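Endo-1,4-b-d-mannanase (Trichoderma reesei, PDB 1QNR) hydrolyses internal beta-1,4-mannosidic linkages in mannans, as an endo-acting member of glycoside hydrolase family 5. Local coordinates at residues S188-V191 and K192-D195; Q291-S294 and L295-G299; V325-S329 and S330-C334. All coordinates share one frame; numbering follows the deposited sequence. Where two conformers were deposited one is given.

Contact 1 of 3, residues S188-V191 and K192-D195; sequences SQYV and KSLD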
loop_
_atom_site.group_PDB
_atom_site.type_symbol
_atom_site.label_atom_id
_atom_site.label_comp_id
_atom_site.label_asym_id
_atom_site.label_seq_id
_atom_site.Cartn_x
_atom_site.Cartn_y
_atom_site.Cartn_z
ATOM N N SER A 188 9.340 -11.940 -3.377
ATOM C CA SER A 188 10.119 -10.693 -3.714
ATOM C C SER A 188 11.274 -11.051 -4.639
ATOM O O SER A 188 11.615 -10.239 -5.486
ATOM C CB SER A 188 10.575 -9.952 -2.459
ATOM O OG SER A 188 11.421 -10.769 -1.570
ATOM N N GLN A 189 11.958 -12.198 -4.455
ATOM C CA GLN A 189 12.955 -12.633 -5.458
ATOM C C GLN A 189 12.332 -12.775 -6.827
ATOM O O GLN A 189 12.957 -12.340 -7.857
ATOM C CB GLN A 189 13.614 -13.996 -5.056
ATOM C CG GLN A 189 14.574 -13.919 -3.895
ATOM C CD GLN A 189 15.044 -15.315 -3.444
ATOM O OE1 GLN A 189 14.836 -16.316 -4.161
ATOM N NE2 GLN A 189 15.697 -15.341 -2.310
ATOM N N TYR A 190 11.109 -13.310 -6.957
ATOM C CA TYR A 190 10.443 -13.411 -8.275
ATOM C C TYR A 190 10.173 -12.050 -8.862
ATOM O O TYR A 190 10.425 -11.806 -10.078
ATOM C CB TYR A 190 9.138 -14.227 -8.100
ATOM C CG TYR A 190 8.323 -14.372 -9.375
ATOM C CD1 TYR A 190 8.919 -14.996 -10.485
ATOM C CD2 TYR A 190 7.023 -13.910 -9.558
ATOM C CE1 TYR A 190 8.280 -15.140 -11.734
ATOM C CE2 TYR A 190 6.313 -14.084 -10.744
ATOM C CZ TYR A 190 6.987 -14.655 -11.816
ATOM O OH TYR A 190 6.292 -14.771 -13.040
ATOM N N VAL A 191 9.670 -11.095 -8.075
ATOM C CA VAL A 191 9.420 -9.739 -8.615
ATOM C C VAL A 191 10.725 -9.119 -9.109
ATOM O O VAL A 191 10.749 -8.544 -10.240
ATOM C CB VAL A 191 8.778 -8.803 -7.541
ATOM C CG1 VAL A 191 8.567 -7.365 -8.079
ATOM C CG2 VAL A 191 7.406 -9.349 -7.114
ATOM N N LYS A 192 11.821 -9.260 -8.362
ATOM C CA LYS A 192 13.125 -8.716 -8.808
ATOM C C LYS A 192 13.605 -9.377 -10.100
ATOM O O LYS A 192 14.332 -8.736 -10.923
ATOM C CB LYS A 192 14.191 -8.820 -7.704
ATOM C CG LYS A 192 13.869 -7.929 -6.478
ATOM C CD LYS A 192 14.073 -6.446 -6.774
ATOM C CE LYS A 192 14.215 -5.661 -5.450
ATOM N NZ LYS A 192 14.344 -4.182 -5.638
ATOM N N SER A 193 13.208 -10.638 -10.352
ATOM C CA SER A 193 13.601 -11.334 -11.609
ATOM C C SER A 193 12.835 -10.824 -12.814
ATOM O O SER A 193 13.253 -11.057 -13.976
ATOM C CB SER A 193 13.353 -12.870 -11.478
ATOM O OG SER A 193 11.994 -13.306 -11.693
ATOM N N LEU A 194 11.669 -10.144 -12.566
ATOM C CA LEU A 194 10.881 -9.574 -13.636
ATOM C C LEU A 194 11.195 -8.096 -13.884
ATOM O O LEU A 194 10.810 -7.559 -14.966
ATOM C CB LEU A 194 9.358 -9.582 -13.254
ATOM C CG LEU A 194 8.796 -10.998 -13.017
ATOM C CD1 LEU A 194 7.326 -10.878 -12.574
ATOM C CD2 LEU A 194 8.818 -11.794 -14.351
ATOM N N ASP A 195 11.816 -7.403 -12.933
ATOM C CA ASP A 195 11.983 -5.942 -12.981
ATOM C C ASP A 195 13.148 -5.526 -12.049
ATOM O O ASP A 195 13.036 -5.687 -10.802
ATOM C CB ASP A 195 10.668 -5.255 -12.558
ATOM C CG ASP A 195 10.703 -3.744 -12.382
ATOM O OD1 ASP A 195 11.757 -3.086 -12.420
ATOM O OD2 ASP A 195 9.549 -3.162 -12.296
#

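Contact 2 of 3, residues Q291-S294 and L295-G299; sequences QTTS and LTTRG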
loop_
_atom_site.group_PDB
_atom_site.type_symbol
_atom_site.label_atom_id
_atom_site.label_comp_id
_atom_site.label_asym_id
_atom_site.label_seq_id
_atom_site.Cartn_x
_atom_site.Cartn_y
_atom_site.Cartn_z
ATOM N N GLN A 291 2.033 12.787 12.682
ATOM C CA GLN A 291 2.776 13.305 11.506
ATOM C C GLN A 291 4.033 14.006 12.020
ATOM O O GLN A 291 5.088 13.779 11.404
ATOM C CB GLN A 291 1.867 14.338 10.785
ATOM C CG GLN A 291 0.629 13.684 10.174
ATOM C CD GLN A 291 -0.172 14.686 9.346
ATOM O OE1 GLN A 291 -0.279 15.895 9.749
ATOM N NE2 GLN A 291 -0.762 14.186 8.268
ATOM N N THR A 292 3.957 14.759 13.146
ATOM C CA THR A 292 5.202 15.371 13.639
ATOM C C THR A 292 6.189 14.337 14.150
ATOM O O THR A 292 7.423 14.454 13.883
ATOM C CB THR A 292 4.830 16.343 14.797
ATOM O OG1 THR A 292 4.079 17.424 14.213
ATOM C CG2 THR A 292 6.086 16.894 15.487
ATOM N N THR A 293 5.745 13.304 14.855
ATOM C CA THR A 293 6.657 12.239 15.278
ATOM C C THR A 293 7.352 11.603 14.082
ATOM O O THR A 293 8.586 11.394 14.075
ATOM C CB THR A 293 5.895 11.235 16.158
ATOM O OG1 THR A 293 5.355 11.879 17.338
ATOM C CG2 THR A 293 6.742 10.039 16.580
ATOM N N SER A 294 6.577 11.242 13.040
ATOM C CA SER A 294 7.185 10.570 11.863
ATOM C C SER A 294 8.192 11.465 11.184
ATOM O O SER A 294 9.342 11.034 10.927
ATOM C CB SER A 294 6.001 10.184 10.918
ATOM O OG SER A 294 6.546 9.416 9.825
ATOM N N LEU A 295 7.901 12.788 11.003
ATOM C CA LEU A 295 8.826 13.683 10.325
ATOM C C LEU A 295 10.115 13.854 11.139
ATOM O O LEU A 295 11.168 14.119 10.508
ATOM C CB LEU A 295 8.087 15.060 10.173
ATOM C CG LEU A 295 8.921 16.199 9.563
ATOM C CD1 LEU A 295 9.506 15.847 8.208
ATOM C CD2 LEU A 295 7.978 17.426 9.363
ATOM N N THR A 296 10.062 13.811 12.451
ATOM C CA THR A 296 11.248 14.065 13.293
ATOM C C THR A 296 11.882 12.812 13.917
ATOM O O THR A 296 12.752 12.953 14.807
ATOM C CB THR A 296 10.846 15.011 14.466
ATOM O OG1 THR A 296 9.859 14.430 15.326
ATOM C CG2 THR A 296 10.380 16.382 13.933
ATOM N N THR A 297 11.692 11.607 13.399
ATOM C CA THR A 297 12.282 10.379 13.911
ATOM C C THR A 297 13.201 9.754 12.892
ATOM O O THR A 297 12.850 9.442 11.712
ATOM C CB THR A 297 11.218 9.375 14.358
ATOM O OG1 THR A 297 10.397 9.897 15.410
ATOM C CG2 THR A 297 11.831 8.124 14.967
ATOM N N ARG A 298 14.484 9.558 13.277
ATOM C CA ARG A 298 15.439 8.923 12.362
ATOM C C ARG A 298 14.978 7.515 11.928
ATOM O O ARG A 298 14.493 6.758 12.793
ATOM C CB ARG A 298 16.813 8.814 13.100
ATOM C CG ARG A 298 17.596 10.135 12.990
ATOM C CD ARG A 298 18.396 10.207 11.706
ATOM N NE ARG A 298 19.243 9.082 11.256
ATOM C CZ ARG A 298 19.806 9.092 10.026
ATOM N NH1 ARG A 298 19.621 10.178 9.236
ATOM N NH2 ARG A 298 20.511 8.100 9.522
ATOM N N GLY A 299 15.180 7.181 10.638
ATOM C CA GLY A 299 14.691 5.861 10.147
ATOM C C GLY A 299 13.418 6.061 9.336
ATOM O O GLY A 299 13.138 5.200 8.483
#

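Contact 3 of 3, residues V325-S329 and S330-C334; sequences VWYNS and SNWQC. With NAG (2-acetamido-2-deoxy-beta-D-glucopyranose), chain I.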
loop_
_atom_site.group_PDB
_atom_site.type_symbol
_atom_site.label_atom_id
_atom_site.label_comp_id
_atom_site.label_asym_id
_atom_site.label_seq_id
_atom_site.Cartn_x
_atom_site.Cartn_y
_atom_site.Cartn_z
ATOM N N VAL A 325 -10.261 12.014 4.368
ATOM C CA VAL A 325 -9.912 13.445 4.477
ATOM C C VAL A 325 -10.273 14.020 3.118
ATOM O O VAL A 325 -9.645 13.719 2.088
ATOM C CB VAL A 325 -8.426 13.653 4.826
ATOM C CG1 VAL A 325 -8.105 15.168 4.814
ATOM C CG2 VAL A 325 -8.036 12.986 6.153
ATOM N N TRP A 326 -11.357 14.803 3.023
ATOM C CA TRP A 326 -11.869 15.317 1.746
ATOM C C TRP A 326 -11.027 16.484 1.229
ATOM O O TRP A 326 -10.704 17.430 2.021
ATOM C CB TRP A 326 -13.325 15.800 1.917
ATOM C CG TRP A 326 -14.319 14.672 2.209
ATOM C CD1 TRP A 326 -14.826 14.323 3.476
ATOM C CD2 TRP A 326 -14.874 13.770 1.232
ATOM N NE1 TRP A 326 -15.631 13.221 3.280
ATOM C CE2 TRP A 326 -15.664 12.868 1.954
ATOM C CE3 TRP A 326 -14.734 13.584 -0.140
ATOM C CZ2 TRP A 326 -16.373 11.847 1.311
ATOM C CZ3 TRP A 326 -15.414 12.539 -0.793
ATOM C CH2 TRP A 326 -16.257 11.676 -0.029
ATOM N N TYR A 327 -10.676 16.473 -0.065
ATOM C CA TYR A 327 -9.850 17.601 -0.597
ATOM C C TYR A 327 -10.559 18.947 -0.350
ATOM O O TYR A 327 -11.793 19.124 -0.473
ATOM C CB TYR A 327 -9.766 17.420 -2.128
ATOM C CG TYR A 327 -9.017 18.551 -2.839
ATOM C CD1 TYR A 327 -7.703 18.903 -2.509
ATOM C CD2 TYR A 327 -9.732 19.289 -3.807
ATOM C CE1 TYR A 327 -7.105 19.960 -3.157
ATOM C CE2 TYR A 327 -9.109 20.379 -4.403
ATOM C CZ TYR A 327 -7.808 20.662 -4.097
ATOM O OH TYR A 327 -7.201 21.721 -4.749
ATOM N N ASN A 328 -9.747 19.943 0.061
ATOM C CA ASN A 328 -10.177 21.334 0.267
ATOM C C ASN A 328 -10.972 21.547 1.551
ATOM O O ASN A 328 -11.386 22.708 1.832
ATOM C CB ASN A 328 -11.025 21.882 -0.924
ATOM C CG ASN A 328 -10.232 22.898 -1.649
ATOM O OD1 ASN A 328 -9.065 23.213 -1.514
ATOM N ND2 ASN A 328 -10.944 23.567 -2.628
ATOM N N SER A 329 -11.192 20.568 2.400
ATOM C CA SER A 329 -11.870 20.697 3.686
ATOM C C SER A 329 -10.946 21.260 4.744
ATOM O O SER A 329 -9.720 21.408 4.583
ATOM C CB SER A 329 -12.397 19.323 4.085
ATOM O OG SER A 329 -11.316 18.413 4.487
ATOM N N SER A 330 -11.540 21.550 5.945
ATOM C CA SER A 330 -10.725 21.973 7.064
ATOM C C SER A 330 -9.743 20.874 7.502
ATOM O O SER A 330 -8.614 21.187 7.939
ATOM C CB SER A 330 -11.598 22.372 8.272
ATOM O OG SER A 330 -12.502 21.436 8.688
ATOM N N ASN A 331 -10.086 19.581 7.429
ATOM C CA ASN A 331 -9.146 18.529 7.756
ATOM C C ASN A 331 -8.064 18.445 6.664
ATOM O O ASN A 331 -6.923 18.087 7.036
ATOM C CB ASN A 331 -9.876 17.182 7.875
ATOM C CG ASN A 331 -10.723 16.995 9.149
ATOM O OD1 ASN A 331 -11.617 16.083 9.188
ATOM N ND2 ASN A 331 -10.410 17.803 10.133
ATOM N N TRP A 332 -8.329 18.749 5.405
ATOM C CA TRP A 332 -7.240 18.857 4.397
ATOM C C TRP A 332 -6.292 19.953 4.824
ATOM O O TRP A 332 -5.071 19.815 4.668
ATOM C CB TRP A 332 -7.872 19.042 3.005
ATOM C CG TRP A 332 -6.919 19.446 1.918
ATOM C CD1 TRP A 332 -6.245 18.637 1.043
ATOM C CD2 TRP A 332 -6.487 20.788 1.560
ATOM N NE1 TRP A 332 -5.410 19.360 0.197
ATOM C CE2 TRP A 332 -5.590 20.689 0.494
ATOM C CE3 TRP A 332 -6.876 22.062 2.045
ATOM C CZ2 TRP A 332 -4.937 21.789 -0.101
ATOM C CZ3 TRP A 332 -6.274 23.158 1.432
ATOM C CH2 TRP A 332 -5.360 23.027 0.398
ATOM N N GLN A 333 -6.786 21.132 5.290
ATOM C CA GLN A 333 -5.847 22.205 5.700
ATOM C C GLN A 333 -4.980 21.664 6.825
ATOM O O GLN A 333 -3.751 21.903 6.803
ATOM C CB GLN A 333 -6.641 23.469 6.140
ATOM C CG GLN A 333 -6.108 24.673 6.921
ATOM C CD GLN A 333 -6.868 25.744 7.661
ATOM O OE1 GLN A 333 -6.389 26.806 8.249
ATOM N NE2 GLN A 333 -8.216 25.752 7.897
ATOM N N CYS A 334 -5.563 21.055 7.823
ATOM C CA CYS A 334 -4.835 20.594 9.011
ATOM C C CYS A 334 -3.802 19.451 8.786
ATOM O O CYS A 334 -2.677 19.510 9.294
ATOM C CB CYS A 334 -5.812 20.108 10.066
ATOM S SG CYS A 334 -5.092 19.461 11.587
HETATM C C1 NAG I . -10.559 24.674 -3.743
HETATM C C2 NAG I . -11.421 24.740 -4.988
HETATM C C3 NAG I . -11.001 25.918 -5.820
HETATM C C4 NAG I . -10.951 27.143 -4.887
HETATM C C5 NAG I . -10.156 26.991 -3.594
HETATM C C6 NAG I . -10.421 28.146 -2.636
HETATM C C7 NAG I . -12.367 22.651 -5.842
HETATM C C8 NAG I . -12.111 21.344 -6.546
HETATM N N2 NAG I . -11.276 23.439 -5.727
HETATM O O3 NAG I . -12.100 26.019 -6.774
HETATM O O4 NAG I . -10.326 28.255 -5.604
HETATM O O5 NAG I . -10.646 25.841 -2.868
HETATM O O6 NAG I . -9.432 28.115 -1.642
HETATM O O7 NAG I . -13.415 22.913 -5.449
#

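Contact 1 of 3, residues S188-V191 and K192-D195
The aromatic ring of Tyr190 carries the side chain of Leu194 on one of its faces. The CD1 methyl of Leu194 sits 4.2 Å from the ring centroid of Tyr190 and 26° off the normal, a CH-pi contact shifted toward the hydroxyl half of the ring, where CE2 of Tyr190 is 3.8 Å from CD1 of Leu194. Ser193 comes obliquely to the CD1-CE1 side of the ring, its OG 3.7 Å from CD1 of Tyr190. That hydroxyl is turned back to the backbone: OG of Ser193 gives its proton to Tyr190 O at 2.7 Å, in the carbonyl plane and on a lone pair. A chi1 of 81°, which tucks OG between the backbone N and carbonyl carbon of Ser193, makes the reach possible. One turn back, Lys192 N donates to Ser188 O at 3.0 Å, while NZ of Lys192 leads away to a salt bridge with Asp236. Tyr190 also packs on Arg145 and Gln149, and Leu194 on Val152, all of helix 138-155. The arrangement is an i to i+4 aromatic-aliphatic pair late in helix 178-194, the connecting helix between parallel strands 161-165 and 199-201 in a beta-alpha-beta unit of the TIM barrel.

Contact 2 of 3, residues Q291-S294 and L295-G299
Thr297 folds back onto the helical turn of Thr293. Its CB lies 3.3 Å from Thr293 O, and the next atom out, OG1 of Thr297, donates to the same carbonyl oxygen at 2.7 Å. The hydroxyl arrives from above the carbonyl plane, 37° out of it. A chi1 of -61° sets OG1 beside the backbone N of Thr297, from where it meets Thr293 O, and puts CG2 anti to that N. The side chains of Thr293 and Thr297 run alongside each other and point the same way, with CG2 of Thr293 3.8 Å from OG1 of Thr297.

Thr296 repeats the device one residue earlier. Both its N, at 3.1 Å, and its OG1, at 2.8 Å, bond to Thr292 O, and they reach that oxygen from opposite faces of its plane. Thr292 O is thereby gripped by two donors of one residue as the chain leaves helical geometry. Thr297 N adds a long, weak bond to Ser294 O. The hydroxyl of Thr293 itself is engaged by Asn255 and Pro289 O.

The turn closes helix 283-295 and leads to strand 300-309: Thr293 and Thr297 lean on helix 253-267, Thr297 touching Ala262 there, Leu295 touches Ile343 of helix 330-343, and Ser294 packs on Met300 and Asp303 of the strand while bonding to Tyr20.

Contact 3 of 3, residues V325-S329 and S330-C334
An N-capped helix start, entered from a type II beta turn, joins Ser329 to Trp332 where strand 325-326 gives way to helix 330-343. The hydroxyl of Ser329 works in two directions. As an acceptor, OG of Ser329 takes the amide proton of Trp332 N at 3.1 Å, with an N-H...O angle of 158°; as a donor, OG of Ser329 gives its own proton to Trp326 O at 2.7 Å, in the carbonyl plane and on a lone pair. Trp326 O also accepts the bond from Ser329 N that closes the turn, and Gln333 N donates to Ser329 O at 3.0 Å as the first helical bond.

The indole of Trp332, whose CG is anti to the backbone N (chi1 168°), lies against the turn. Asn328 N sits over one face, 3.4 Å from CG of Trp332, and Tyr327 presents its edge to the same face in a T-shaped pair, the planes at 79° and CD1 of Tyr327 3.6 Å from NE1 of Trp332. That NE1 bonds to Ser48. Replacing Trp332 by an alanine would probably leave the Tyr327 edge without its aromatic partner, Ser48 without the indole N-H, and a gap beside the turn.

Asn328 ND2 is covalently linked to C1 of an N-acetylglucosamine, whose methyl C8 lies at the edge of the Tyr327 ring, 3.8 Å from CE2 of Tyr327. His44 stacks on Tyr327. The arrangement is that of an N-glycosylation sequon, Asn328-Ser329-Ser330, set in a type II turn whose last residue, Ser329, is also the N-cap of helix 330-343.

How the contacts relate
Contacts 2 and 3 are neighbours: their centres are 22 Å apart and their nearest atoms about 4 Å, and the helices they lie on, 283-295 and 330-343, are joined by the disulfide Cys284-Cys334 and by Gln291 reaching Leu335 O. Contact 1 lies far from both, its centre 31 Å from that of contact 2 and 38 Å from that of contact 3, which sits on the opposite side of the chain's centre. Contacts 1 and 2 mark helix ends leading into barrel strands; contact 3 follows short strand 325-326, which pairs with the C-terminal end of strand 300-309, probably toward the barrel face carrying the active site. Contacts 1 and 3 each adjoin an N-acetylglucosamine, near Asp195 and on Asn328.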